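Long-range contacts in oxidoreductase, NAD-binding/iron-sulfur cluster-binding protein (Nitratireductor pacificus pht-3B, PDB 6ZY0), which is a catabolic reductive dehalogenase that binds cobalamin and two [4Fe-4S] clusters and probably removes halogen from organohalides by reduction: residues A[293-298]-A[526-531]; A[311-316]-A[404-409]; A[353-358]-A[476-481]; A[458-463]-A[515-520]; A[510-515]-A[593-598]. The protein carries 1 engineered substitution. All blocks are in the same frame, centred on the assembly; numbering follows the deposited sequence.

Interaction 1: A[293-298]-A[526-531]; sequences IRRVDE and SVDRPI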
# COMPACT_ATOMS: atom_id res chain seq x y z
N ILE A 293 4.12 -13.90 17.18
CA ILE A 293 4.45 -14.83 16.10
C ILE A 293 5.80 -15.46 16.41
O ILE A 293 6.76 -14.76 16.76
CB ILE A 293 4.48 -14.11 14.74
CG1 ILE A 293 3.12 -13.49 14.41
CG2 ILE A 293 4.93 -15.06 13.66
CD1 ILE A 293 1.98 -14.48 14.32
N ARG A 294 5.90 -16.78 16.25
CA ARG A 294 7.14 -17.48 16.56
C ARG A 294 8.27 -17.01 15.66
O ARG A 294 8.13 -16.93 14.44
CB ARG A 294 6.97 -18.99 16.44
CG ARG A 294 8.09 -19.76 17.11
CD ARG A 294 8.21 -21.17 16.58
NE ARG A 294 7.32 -22.08 17.30
CZ ARG A 294 6.99 -23.29 16.88
NH1 ARG A 294 7.48 -23.76 15.73
NH2 ARG A 294 6.18 -24.05 17.61
N ARG A 295 9.41 -16.70 16.27
CA ARG A 295 10.60 -16.33 15.53
C ARG A 295 11.53 -17.53 15.42
O ARG A 295 11.53 -18.43 16.25
CB ARG A 295 11.33 -15.17 16.21
CG ARG A 295 10.45 -13.96 16.40
CD ARG A 295 10.53 -13.03 15.21
NE ARG A 295 9.37 -12.14 15.17
CZ ARG A 295 9.24 -11.13 14.32
NH1 ARG A 295 10.19 -10.87 13.43
NH2 ARG A 295 8.14 -10.39 14.35
N VAL A 296 12.32 -17.53 14.35
CA VAL A 296 13.31 -18.56 14.09
C VAL A 296 14.54 -17.88 13.51
O VAL A 296 14.46 -16.79 12.94
CB VAL A 296 12.78 -19.67 13.15
CG1 VAL A 296 11.73 -20.49 13.85
CG2 VAL A 296 12.11 -19.04 11.96
N ASP A 297 15.70 -18.52 13.70
CA ASP A 297 16.95 -17.94 13.23
C ASP A 297 17.06 -18.03 11.72
O ASP A 297 17.59 -17.11 11.08
CB ASP A 297 18.13 -18.64 13.90
CG ASP A 297 18.17 -18.39 15.40
OD1 ASP A 297 18.40 -17.23 15.80
OD2 ASP A 297 17.94 -19.35 16.16
N GLU A 298 16.57 -19.12 11.14
CA GLU A 298 16.55 -19.30 9.71
C GLU A 298 15.12 -19.39 9.22
O GLU A 298 14.23 -19.84 9.96
CB GLU A 298 17.31 -20.57 9.31
CG GLU A 298 18.81 -20.37 9.21
CD GLU A 298 19.57 -21.66 9.34
OE1 GLU A 298 19.13 -22.54 10.12
OE2 GLU A 298 20.62 -21.80 8.67
N SER A 526 19.38 -3.09 15.46
CA SER A 526 19.18 -4.51 15.71
C SER A 526 18.22 -5.09 14.68
O SER A 526 17.16 -4.51 14.41
CB SER A 526 18.62 -4.72 17.12
OG SER A 526 19.46 -4.10 18.08
N VAL A 527 18.59 -6.23 14.09
CA VAL A 527 17.78 -6.83 13.03
C VAL A 527 16.74 -7.76 13.64
O VAL A 527 16.94 -8.37 14.69
CB VAL A 527 18.64 -7.58 12.00
CG1 VAL A 527 19.56 -6.61 11.28
CG2 VAL A 527 19.43 -8.67 12.68
N ASP A 528 15.61 -7.87 12.95
CA ASP A 528 14.60 -8.86 13.31
C ASP A 528 15.00 -10.23 12.77
O ASP A 528 15.89 -10.37 11.93
CB ASP A 528 13.24 -8.44 12.76
CG ASP A 528 12.71 -7.19 13.43
OD1 ASP A 528 12.34 -7.26 14.62
OD2 ASP A 528 12.65 -6.14 12.76
N ARG A 529 14.29 -11.26 13.26
CA ARG A 529 14.48 -12.64 12.84
C ARG A 529 13.30 -13.11 11.99
O ARG A 529 12.18 -12.62 12.14
CB ARG A 529 14.62 -13.58 14.04
CG ARG A 529 16.00 -13.64 14.66
CD ARG A 529 16.10 -14.81 15.63
NE ARG A 529 15.19 -14.63 16.75
CZ ARG A 529 14.83 -15.61 17.58
NH1 ARG A 529 15.31 -16.83 17.42
NH2 ARG A 529 13.98 -15.36 18.58
N PRO A 530 13.52 -14.07 11.09
CA PRO A 530 12.40 -14.65 10.33
C PRO A 530 11.31 -15.19 11.25
O PRO A 530 11.54 -15.48 12.43
CB PRO A 530 13.06 -15.78 9.54
CG PRO A 530 14.49 -15.36 9.40
CD PRO A 530 14.83 -14.52 10.59
N ILE A 531 10.11 -15.34 10.69
CA ILE A 531 8.96 -15.81 11.44
C ILE A 531 8.51 -17.17 10.92
O ILE A 531 8.82 -17.57 9.80
CB ILE A 531 7.78 -14.81 11.40
CG1 ILE A 531 7.40 -14.51 9.95
CG2 ILE A 531 8.12 -13.54 12.14
CD1 ILE A 531 6.15 -13.68 9.82
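Val296 N donates to Pro530 O at 2.9 Å, and the guanidinium of Arg295 gives one N-H from NH1 to Arg529 O, in the plane of that carbonyl. Charge adds a looser link: Asp297 OD1 lies 3.5 Å from Arg529 NH1 in a salt bridge, at the edge of the guanidinium, the two side chains running side by side. With Arg295 and Ile531 paired as a single beta bridge, the segments cross at a steep angle rather than forming a sheet, tying the loop ahead of helix 317-323 to the loop between strand 514-521 and helix 535-540, in the ferredoxin-type part of the chain. Carbon atoms pack on the guanidinium faces and on each other. Ile531 CG2 sits over the centre of the Arg295 guanidinium, 3.4 Å from CZ, because the arginine chain bends at chi2 (-90°). Arg295 CB lies in turn over one face of the Arg529 guanidinium, near its rim, and Ile293 CG2 meets Ile531 CB at 3.6 Å. Asp528, near Arg295, is held by Lys384 and by the backbone N of Ile397.

Interaction 2: A[311-316]-A[404-409]; sequences VAKRGD and MYYASD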
# COMPACT_ATOMS: atom_id res chain seq x y z
N VAL A 311 20.98 -11.06 -10.00
CA VAL A 311 20.25 -10.99 -11.25
C VAL A 311 20.43 -9.60 -11.85
O VAL A 311 20.40 -8.59 -11.13
CB VAL A 311 18.76 -11.30 -11.03
CG1 VAL A 311 18.04 -11.42 -12.36
CG2 VAL A 311 18.60 -12.55 -10.21
N ALA A 312 20.61 -9.54 -13.17
CA ALA A 312 20.54 -8.26 -13.86
C ALA A 312 19.16 -7.65 -13.63
O ALA A 312 18.14 -8.33 -13.71
CB ALA A 312 20.80 -8.45 -15.35
N LYS A 313 19.14 -6.35 -13.32
CA LYS A 313 17.87 -5.65 -13.18
C LYS A 313 17.10 -5.67 -14.49
O LYS A 313 15.87 -5.54 -14.48
CB LYS A 313 18.12 -4.22 -12.68
CG LYS A 313 16.89 -3.35 -12.40
CD LYS A 313 17.34 -2.06 -11.69
CE LYS A 313 16.29 -0.94 -11.71
NZ LYS A 313 15.13 -1.17 -10.82
N ARG A 314 17.80 -5.86 -15.60
CA ARG A 314 17.20 -6.09 -16.91
C ARG A 314 16.44 -7.41 -16.97
O ARG A 314 15.76 -7.69 -17.97
CB ARG A 314 18.32 -6.01 -17.95
CG ARG A 314 17.99 -6.41 -19.38
CD ARG A 314 17.00 -5.47 -20.05
NE ARG A 314 16.85 -5.83 -21.46
CZ ARG A 314 16.19 -6.91 -21.88
NH1 ARG A 314 15.61 -7.72 -21.00
NH2 ARG A 314 16.11 -7.18 -23.17
N GLY A 315 16.50 -8.22 -15.91
CA GLY A 315 15.79 -9.48 -15.87
C GLY A 315 14.42 -9.41 -15.22
O GLY A 315 13.62 -10.34 -15.36
N ASP A 316 14.16 -8.34 -14.46
CA ASP A 316 12.80 -7.95 -14.09
C ASP A 316 11.89 -8.11 -15.30
O ASP A 316 12.12 -7.48 -16.34
CB ASP A 316 12.85 -6.49 -13.58
CG ASP A 316 11.47 -5.80 -13.45
OD1 ASP A 316 10.48 -6.22 -14.08
OD2 ASP A 316 11.38 -4.80 -12.70
N MET A 404 20.98 -9.69 -2.14
CA MET A 404 19.68 -9.05 -2.29
C MET A 404 19.69 -7.92 -3.31
O MET A 404 18.62 -7.47 -3.73
CB MET A 404 19.18 -8.51 -0.95
CG MET A 404 18.76 -9.57 0.04
SD MET A 404 18.77 -8.90 1.71
CE MET A 404 18.17 -10.30 2.65
N TYR A 405 20.87 -7.44 -3.70
CA TYR A 405 21.00 -6.38 -4.68
C TYR A 405 21.02 -6.96 -6.09
O TYR A 405 21.52 -8.06 -6.32
CB TYR A 405 22.28 -5.57 -4.47
CG TYR A 405 22.35 -4.75 -3.20
CD1 TYR A 405 22.61 -5.34 -1.98
CD2 TYR A 405 22.22 -3.37 -3.25
CE1 TYR A 405 22.70 -4.58 -0.82
CE2 TYR A 405 22.31 -2.60 -2.10
CZ TYR A 405 22.55 -3.21 -0.89
OH TYR A 405 22.64 -2.44 0.25
N TYR A 406 20.49 -6.20 -7.04
CA TYR A 406 20.65 -6.59 -8.43
C TYR A 406 22.12 -6.55 -8.80
O TYR A 406 22.92 -5.84 -8.19
CB TYR A 406 19.87 -5.66 -9.36
CG TYR A 406 18.37 -5.72 -9.22
CD1 TYR A 406 17.64 -6.80 -9.70
CD2 TYR A 406 17.67 -4.67 -8.63
CE1 TYR A 406 16.27 -6.84 -9.59
CE2 TYR A 406 16.31 -4.70 -8.51
CZ TYR A 406 15.61 -5.78 -8.99
OH TYR A 406 14.25 -5.80 -8.87
N ALA A 407 22.48 -7.32 -9.83
CA ALA A 407 23.87 -7.35 -10.26
C ALA A 407 24.22 -6.06 -11.01
O ALA A 407 25.22 -5.40 -10.70
CB ALA A 407 24.12 -8.58 -11.13
N SER A 408 23.39 -5.68 -11.97
CA SER A 408 23.64 -4.54 -12.83
C SER A 408 22.34 -3.79 -13.06
O SER A 408 21.26 -4.38 -13.02
CB SER A 408 24.21 -5.01 -14.17
OG SER A 408 23.42 -6.08 -14.67
N ASP A 409 22.45 -2.49 -13.31
CA ASP A 409 21.25 -1.74 -13.64
C ASP A 409 20.86 -2.00 -15.10
O ASP A 409 21.65 -2.50 -15.90
CB ASP A 409 21.45 -0.24 -13.39
CG ASP A 409 22.45 0.38 -14.34
OD1 ASP A 409 22.07 0.68 -15.50
OD2 ASP A 409 23.61 0.59 -13.92
O HOH W 1 20.16 -9.81 -7.44
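Lys313 leaves the backbone with CG trans to N (chi1 -177°) and stays extended as far as CE, while Tyr406, with chi1 -66°, swings its ring beneath that chain. The two side chains cross at a slant: Lys313 CB stands over one ring face, 4.0 Å from the centroid, in a CH-pi contact displaced toward the rim, and CG and CD continue along the CD2 side. At the ring edge, in its plane, lies Val311 O, 3.6 Å from Tyr406 CD1.

Backbone bonds fix the two loops on each other. Ala407 N donates to Val311 O at 2.8 Å, and Lys313 N donates to Ser408 O at 2.9 Å. A water takes the N-H of Val311 and donates to Tyr405 O, carrying the link one residue further. Ala312 CB rests against Ser408 OG, whose own hydrogen-bond partner is Gly689.

The loop 311-316 turns through a short 3-10 segment to Asp316, which N-caps helix 317-323. Gly315, Asp316 and Tyr406 all line the cobalamin pocket, and Tyr406 is a cobalamin-binding residue. The lysine ammonium bonds to Ser482 O, so the C-H groups of Lys313, not its charge, meet the ring face, which probably helps to hold the ring in place beside the cofactor.

Interaction 3: A[353-358]-A[476-481]; sequences NMVPLQ and SHSNAH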
# COMPACT_ATOMS: atom_id res chain seq x y z
N ASN A 353 7.91 11.57 -9.71
CA ASN A 353 8.74 12.67 -9.24
C ASN A 353 9.29 12.48 -7.83
O ASN A 353 10.06 13.31 -7.37
CB ASN A 353 7.97 13.98 -9.31
CG ASN A 353 7.82 14.47 -10.72
OD1 ASN A 353 8.74 15.07 -11.29
ND2 ASN A 353 6.66 14.22 -11.31
N MET A 354 8.90 11.41 -7.13
CA MET A 354 9.58 11.07 -5.89
C MET A 354 10.90 10.37 -6.14
O MET A 354 11.73 10.29 -5.23
CB MET A 354 8.70 10.17 -5.02
CG MET A 354 7.67 10.90 -4.17
SD MET A 354 6.83 9.76 -3.06
CE MET A 354 5.51 9.16 -4.12
N VAL A 355 11.10 9.86 -7.36
CA VAL A 355 12.29 9.04 -7.64
C VAL A 355 13.58 9.82 -7.43
O VAL A 355 14.51 9.27 -6.82
CB VAL A 355 12.18 8.43 -9.04
CG1 VAL A 355 13.46 7.73 -9.42
CG2 VAL A 355 11.02 7.46 -9.11
N PRO A 356 13.73 11.07 -7.90
CA PRO A 356 15.00 11.78 -7.67
C PRO A 356 15.33 12.00 -6.20
O PRO A 356 16.48 12.36 -5.90
CB PRO A 356 14.79 13.11 -8.40
CG PRO A 356 13.80 12.77 -9.46
CD PRO A 356 12.84 11.86 -8.77
N LEU A 357 14.40 11.77 -5.28
CA LEU A 357 14.62 12.02 -3.87
C LEU A 357 14.87 10.73 -3.07
O LEU A 357 14.81 10.76 -1.84
CB LEU A 357 13.42 12.77 -3.28
CG LEU A 357 12.82 13.93 -4.07
CD1 LEU A 357 11.85 14.69 -3.18
CD2 LEU A 357 13.89 14.86 -4.62
N GLN A 358 15.17 9.62 -3.74
CA GLN A 358 15.24 8.34 -3.04
C GLN A 358 16.50 8.21 -2.19
O GLN A 358 16.49 7.52 -1.17
CB GLN A 358 15.13 7.18 -4.03
CG GLN A 358 13.77 7.13 -4.68
CD GLN A 358 13.52 5.84 -5.44
OE1 GLN A 358 12.48 5.69 -6.09
NE2 GLN A 358 14.45 4.90 -5.35
N SER A 476 15.95 4.79 -0.69
CA SER A 476 14.72 4.02 -0.77
C SER A 476 14.63 3.29 -2.10
O SER A 476 15.34 3.57 -3.06
CB SER A 476 13.51 4.93 -0.57
OG SER A 476 13.21 5.64 -1.75
N HIS A 477 13.72 2.32 -2.16
CA HIS A 477 13.61 1.41 -3.30
C HIS A 477 12.13 1.23 -3.63
O HIS A 477 11.43 0.47 -2.97
CB HIS A 477 14.30 0.09 -3.00
CG HIS A 477 15.74 0.24 -2.64
ND1 HIS A 477 16.74 0.32 -3.58
CD2 HIS A 477 16.35 0.36 -1.43
CE1 HIS A 477 17.91 0.47 -2.98
NE2 HIS A 477 17.70 0.49 -1.67
N SER A 478 11.68 1.93 -4.66
CA SER A 478 10.28 2.05 -4.99
C SER A 478 9.90 1.07 -6.11
O SER A 478 10.73 0.33 -6.65
CB SER A 478 9.98 3.47 -5.43
OG SER A 478 10.73 3.77 -6.59
N ASN A 479 8.61 1.08 -6.46
CA ASN A 479 8.19 0.40 -7.67
C ASN A 479 8.91 0.97 -8.88
O ASN A 479 9.26 0.23 -9.81
CB ASN A 479 6.67 0.53 -7.84
CG ASN A 479 6.21 1.98 -8.04
OD1 ASN A 479 6.56 2.88 -7.26
ND2 ASN A 479 5.42 2.21 -9.08
N ALA A 480 9.15 2.28 -8.88
CA ALA A 480 9.72 2.96 -10.03
C ALA A 480 11.24 2.80 -10.11
O ALA A 480 11.81 2.86 -11.20
CB ALA A 480 9.36 4.44 -10.00
N HIS A 481 11.90 2.61 -8.97
CA HIS A 481 13.35 2.48 -8.96
C HIS A 481 13.76 1.75 -7.69
O HIS A 481 13.72 2.33 -6.60
CB HIS A 481 14.02 3.84 -9.06
CG HIS A 481 15.47 3.78 -9.42
ND1 HIS A 481 16.40 3.08 -8.67
CD2 HIS A 481 16.15 4.32 -10.46
CE1 HIS A 481 17.59 3.20 -9.23
NE2 HIS A 481 17.47 3.95 -10.32
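The side-chain amide of Gln358 spans the mouth of a turn, using both its ends: OE1 accepts from Ser478 OG at 2.6 Å, and NE2 donates to His481 O at 2.9 Å. The turn is an ST motif that follows edge strand 474-477 of the antiparallel sheet, in which Ser478 OG also accepts from His481 N. One hydroxyl oxygen thus serves inside the turn and across to Gln358. The bond from NE2 to His481 O is nearly straight (168° at the hydrogen), with His481 O in the amide plane of Gln358. This carbonyl has a second donor, Ser478 N, arriving from the other face of its plane; the bonds at OE1 and NE2 fix the rotation of the amide, while the Ser478 N bond closes the turn. Gln358 reaches so far because its chain is extended beyond CG (chi2 -168°), passing its CB and CG alongside Ser476 OG.

Main chain and apolar groups complete the join between the loop after helix 342-353 and the sheet edge. Ser476 N donates to Gln358 O at 2.8 Å. The strand's next residue, His477, points the other way and bonds Thr520. Val355 spreads its two methyls over the turn: CG1 lies 3.9 Å from His481 CB, and CG2 touches Ala480 CB at 3.6 Å.

Interaction 4: A[458-463]-A[515-520]; sequences EIAGVM and QSIVFT. Engineered in segment 515-520: Gln515 (natural residue Lys).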
# COMPACT_ATOMS: atom_id res chain seq x y z
N GLU A 458 6.54 7.32 -0.49
CA GLU A 458 6.51 8.54 0.30
C GLU A 458 7.23 8.31 1.62
O GLU A 458 8.17 9.03 1.99
CB GLU A 458 5.07 8.87 0.65
CG GLU A 458 4.88 10.27 0.95
CD GLU A 458 3.50 10.63 1.47
OE1 GLU A 458 2.95 9.74 2.23
OE2 GLU A 458 2.89 11.62 0.92
N ILE A 459 6.75 7.30 2.34
CA ILE A 459 7.16 7.07 3.71
C ILE A 459 8.64 6.73 3.76
O ILE A 459 9.38 7.25 4.60
CB ILE A 459 6.29 5.95 4.32
CG1 ILE A 459 4.87 6.44 4.59
CG2 ILE A 459 6.91 5.43 5.61
CD1 ILE A 459 3.91 5.34 4.94
N ALA A 460 9.10 5.89 2.83
CA ALA A 460 10.51 5.52 2.81
C ALA A 460 11.39 6.66 2.33
O ALA A 460 12.52 6.79 2.79
CB ALA A 460 10.72 4.29 1.95
N GLY A 461 10.89 7.48 1.41
CA GLY A 461 11.64 8.67 1.03
C GLY A 461 11.87 9.59 2.22
O GLY A 461 12.95 10.15 2.38
N VAL A 462 10.85 9.74 3.07
CA VAL A 462 10.97 10.62 4.23
C VAL A 462 11.94 10.03 5.25
O VAL A 462 12.79 10.73 5.80
CB VAL A 462 9.57 10.85 4.84
CG1 VAL A 462 9.68 11.44 6.23
CG2 VAL A 462 8.74 11.75 3.94
N MET A 463 11.84 8.72 5.50
CA MET A 463 12.69 8.10 6.51
C MET A 463 14.14 8.02 6.04
O MET A 463 15.05 8.32 6.82
CB MET A 463 12.16 6.71 6.85
CG MET A 463 10.75 6.75 7.38
SD MET A 463 10.03 5.12 7.57
CE MET A 463 11.15 4.38 8.76
N GLN A 515 1.81 -4.46 -0.38
CA GLN A 515 2.90 -4.00 -1.22
C GLN A 515 3.99 -3.50 -0.28
O GLN A 515 3.69 -2.78 0.68
CB GLN A 515 2.45 -2.91 -2.19
CG GLN A 515 1.43 -3.38 -3.22
CD GLN A 515 2.06 -4.12 -4.38
OE1 GLN A 515 3.28 -4.18 -4.50
NE2 GLN A 515 1.23 -4.66 -5.27
N SER A 516 5.22 -3.90 -0.54
CA SER A 516 6.33 -3.58 0.33
C SER A 516 7.08 -2.36 -0.19
O SER A 516 7.11 -2.11 -1.40
CB SER A 516 7.30 -4.75 0.45
OG SER A 516 7.92 -5.01 -0.80
N ILE A 517 7.68 -1.62 0.73
CA ILE A 517 8.66 -0.60 0.39
C ILE A 517 9.89 -0.86 1.24
O ILE A 517 9.78 -1.23 2.41
CB ILE A 517 8.12 0.82 0.61
CG1 ILE A 517 9.11 1.85 0.07
CG2 ILE A 517 7.83 1.07 2.10
CD1 ILE A 517 9.16 1.94 -1.44
N VAL A 518 11.06 -0.69 0.64
CA VAL A 518 12.32 -0.89 1.32
C VAL A 518 13.12 0.39 1.19
O VAL A 518 13.04 1.08 0.16
CB VAL A 518 13.10 -2.08 0.72
CG1 VAL A 518 14.47 -2.22 1.37
CG2 VAL A 518 12.31 -3.36 0.88
N PHE A 519 13.87 0.74 2.23
CA PHE A 519 14.99 1.65 2.06
C PHE A 519 16.17 1.07 2.80
O PHE A 519 16.03 0.55 3.91
CB PHE A 519 14.66 3.08 2.53
CG PHE A 519 14.59 3.25 4.01
CD1 PHE A 519 13.38 3.16 4.67
CD2 PHE A 519 15.72 3.58 4.75
CE1 PHE A 519 13.30 3.36 6.04
CE2 PHE A 519 15.65 3.77 6.12
CZ PHE A 519 14.44 3.66 6.76
N THR A 520 17.33 1.13 2.17
CA THR A 520 18.55 0.61 2.76
C THR A 520 19.32 1.76 3.40
O THR A 520 19.21 2.91 2.97
CB THR A 520 19.41 -0.08 1.70
OG1 THR A 520 19.45 0.73 0.53
CG2 THR A 520 18.80 -1.43 1.34
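Ala460 CB is the bump of this contact: it enters the dip between Ile517 and Phe519, residues two apart that both face helix 445-469 from the sheet. The packing is of helix on antiparallel sheet, the axes of 458-463 and 515-520 lying 8.1 Å apart and nearly aligned, at 15°. On one flank the methyl presses on Ile517 CG1 at 3.5 Å, tighter than usual for two carbons; on the other it lies 4.0 Å from Phe519 CD1. The small alanine probably allows this close approach.

One turn on, Met463 sets its backbone C over one face of the Phe519 ring, with CB and CE at CE1 and CZ, a Met-aromatic contact in which the sulfur stands oblique to the ring, 5.2 Å from its centroid. Leu386 and Leu390 of helix 376-390 also touch the methionine. Further back along the strand, Ser516 O takes a hydrogen bond from the cobalamin. A bend at chi3 (61°) folds the methionine tip back, so that both CB and CE rest on Phe519 CE1, each 3.6 Å from it.

Interaction 5: A[510-515]-A[593-598]; sequences IGPRSQ and KMCPWN. Engineered in segment 510-515: Gln515 (natural residue Lys). With SF4 (iron/sulfur cluster), chain D.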
# COMPACT_ATOMS: atom_id res chain seq x y z
N ILE A 510 -2.27 -9.79 7.58
CA ILE A 510 -2.87 -9.22 6.39
C ILE A 510 -2.69 -10.15 5.18
O ILE A 510 -2.82 -9.71 4.04
CB ILE A 510 -2.33 -7.81 6.10
CG1 ILE A 510 -0.86 -7.87 5.68
CG2 ILE A 510 -2.48 -6.92 7.31
CD1 ILE A 510 -0.35 -6.56 5.11
N GLY A 511 -2.40 -11.42 5.42
CA GLY A 511 -2.32 -12.40 4.36
C GLY A 511 -1.33 -11.99 3.28
O GLY A 511 -0.24 -11.49 3.57
N PRO A 512 -1.71 -12.18 2.02
CA PRO A 512 -0.87 -11.72 0.90
C PRO A 512 -1.15 -10.30 0.45
O PRO A 512 -0.69 -9.91 -0.63
CB PRO A 512 -1.28 -12.70 -0.21
CG PRO A 512 -2.70 -12.99 0.07
CD PRO A 512 -2.92 -12.88 1.56
N ARG A 513 -1.87 -9.52 1.24
CA ARG A 513 -2.51 -8.29 0.79
C ARG A 513 -1.62 -7.08 1.04
O ARG A 513 -2.00 -6.12 1.71
CB ARG A 513 -3.85 -8.13 1.48
CG ARG A 513 -4.76 -7.12 0.86
CD ARG A 513 -5.99 -6.95 1.70
NE ARG A 513 -5.67 -6.70 3.10
CZ ARG A 513 -5.92 -7.55 4.08
NH1 ARG A 513 -6.48 -8.72 3.80
NH2 ARG A 513 -5.61 -7.24 5.33
N SER A 514 -0.41 -7.11 0.50
CA SER A 514 0.54 -6.07 0.85
C SER A 514 1.40 -5.72 -0.34
O SER A 514 1.70 -6.56 -1.20
CB SER A 514 1.45 -6.50 2.00
OG SER A 514 2.54 -7.25 1.51
N GLN A 515 1.81 -4.46 -0.38
CA GLN A 515 2.90 -4.00 -1.22
C GLN A 515 3.99 -3.50 -0.28
O GLN A 515 3.69 -2.78 0.68
CB GLN A 515 2.45 -2.91 -2.19
CG GLN A 515 1.43 -3.38 -3.22
CD GLN A 515 2.06 -4.12 -4.38
OE1 GLN A 515 3.28 -4.18 -4.50
NE2 GLN A 515 1.23 -4.66 -5.27
N LYS A 593 -6.51 -11.52 -3.61
CA LYS A 593 -7.88 -11.51 -3.12
C LYS A 593 -8.33 -12.90 -2.69
O LYS A 593 -9.09 -13.05 -1.72
CB LYS A 593 -8.80 -10.95 -4.21
CG LYS A 593 -10.27 -10.82 -3.83
CD LYS A 593 -11.09 -10.31 -5.01
CE LYS A 593 -12.54 -10.78 -4.92
NZ LYS A 593 -13.34 -10.08 -3.89
N MET A 594 -7.86 -13.94 -3.38
CA MET A 594 -8.46 -15.26 -3.24
C MET A 594 -7.93 -16.06 -2.06
O MET A 594 -8.56 -17.04 -1.66
CB MET A 594 -8.26 -16.06 -4.52
CG MET A 594 -9.04 -15.49 -5.68
SD MET A 594 -10.81 -15.45 -5.33
CE MET A 594 -11.09 -13.73 -5.59
N CYS A 595 -6.80 -15.66 -1.49
CA CYS A 595 -6.20 -16.45 -0.42
C CYS A 595 -7.07 -16.45 0.83
O CYS A 595 -7.65 -15.41 1.18
CB CYS A 595 -4.82 -15.90 -0.10
SG CYS A 595 -3.99 -16.75 1.23
N PRO A 596 -7.19 -17.59 1.52
CA PRO A 596 -7.99 -17.61 2.76
C PRO A 596 -7.47 -16.65 3.82
O PRO A 596 -8.26 -16.18 4.65
CB PRO A 596 -7.89 -19.07 3.22
CG PRO A 596 -7.63 -19.83 1.97
CD PRO A 596 -6.75 -18.94 1.14
N TRP A 597 -6.17 -16.36 3.82
CA TRP A 597 -5.60 -15.40 4.76
C TRP A 597 -6.01 -13.97 4.47
O TRP A 597 -5.78 -13.09 5.30
CB TRP A 597 -4.07 -15.52 4.74
CG TRP A 597 -3.56 -16.85 5.20
CD1 TRP A 597 -3.42 -17.98 4.44
CD2 TRP A 597 -3.11 -17.19 6.52
NE1 TRP A 597 -2.91 -19.00 5.21
CE2 TRP A 597 -2.71 -18.54 6.49
CE3 TRP A 597 -3.00 -16.48 7.72
CZ2 TRP A 597 -2.22 -19.20 7.61
CZ3 TRP A 597 -2.51 -17.13 8.84
CH2 TRP A 597 -2.13 -18.48 8.78
N ASN A 598 -6.59 -13.70 3.30
CA ASN A 598 -7.16 -12.39 3.02
C ASN A 598 -8.48 -12.30 3.78
O ASN A 598 -9.51 -12.78 3.31
CB ASN A 598 -7.36 -12.21 1.52
CG ASN A 598 -7.89 -10.84 1.18
OD1 ASN A 598 -7.37 -9.83 1.65
ND2 ASN A 598 -8.93 -10.80 0.35
FE1 SF4 D . -2.30 -19.87 -2.08
FE2 SF4 D . -3.86 -21.05 -0.19
FE3 SF4 D . -3.04 -18.46 0.11
FE4 SF4 D . -1.25 -20.47 0.35
S1 SF4 D . -3.03 -20.08 1.70
S2 SF4 D . -0.97 -18.55 -0.78
S3 SF4 D . -2.04 -21.94 -1.21
S4 SF4 D . -4.42 -19.28 -1.51
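Pro512 sets CG, with CD beside it, against the cysteine that holds a cluster, CG standing 3.6 Å from Cys595 CB. It belongs to a type II' turn, Ile510 to Arg513, that meets a type I turn, Cys595 to Asn598, within the dicluster ferredoxin-type part of the chain. The cysteine puts SG trans to its backbone N (chi1 178°), and SG binds an iron of the [4Fe-4S] cluster, FE3, at 2.2 Å. The same sulfur accepts from Trp597 N at 3.4 Å, a bond of the kind that probably tempers the charge on a cluster ligand. The indole of Trp597 turns an edge to the cluster, with CD1 3.5 Å from sulfide S1. Gly511, with positive phi, brings its CA against Trp597 CB.

The turns are also tied by a polar pair set back from the cluster. Arg513 bends at chi3, and its side chain crosses that of Asn598 at about a right angle, the guanidinium and amide planes 50° apart, while its NE bonds Asp429 in a salt bridge. Asn598 ND2 reaches back to Lys593 O, orienting the amide. Arg513 NH1 donates to Asn598 OD1 at 2.6 Å, the oxygen almost exactly in the guanidinium plane.

Overall arrangement
Interactions 3, 4 and 5 all reach one antiparallel sheet: strand 514-521 serves interactions 4 and 5, centres about 21 Å apart, which share Gln515, an engineered residue bonded to cobalamin, and neighbouring edge strand 474-477 serves interaction 3. Interactions 3 and 4 have centres about 9 Å apart and touch, Val518 O lying 2.7 Å from His477 N. Interaction 2, its centre about 16 Å from that of interaction 3, lies on another part of the cobalamin pocket; interaction 5, whose Cys595 binds one cluster, is centred about 27 Å from it. Interaction 1 stands apart near the surface, at least 21 Å from the other centres. Along the chain its segments enclose interactions 2, 3 and 4, whereas interactions 1 and 5 alternate, so distant stretches converge around cofactors and sheet.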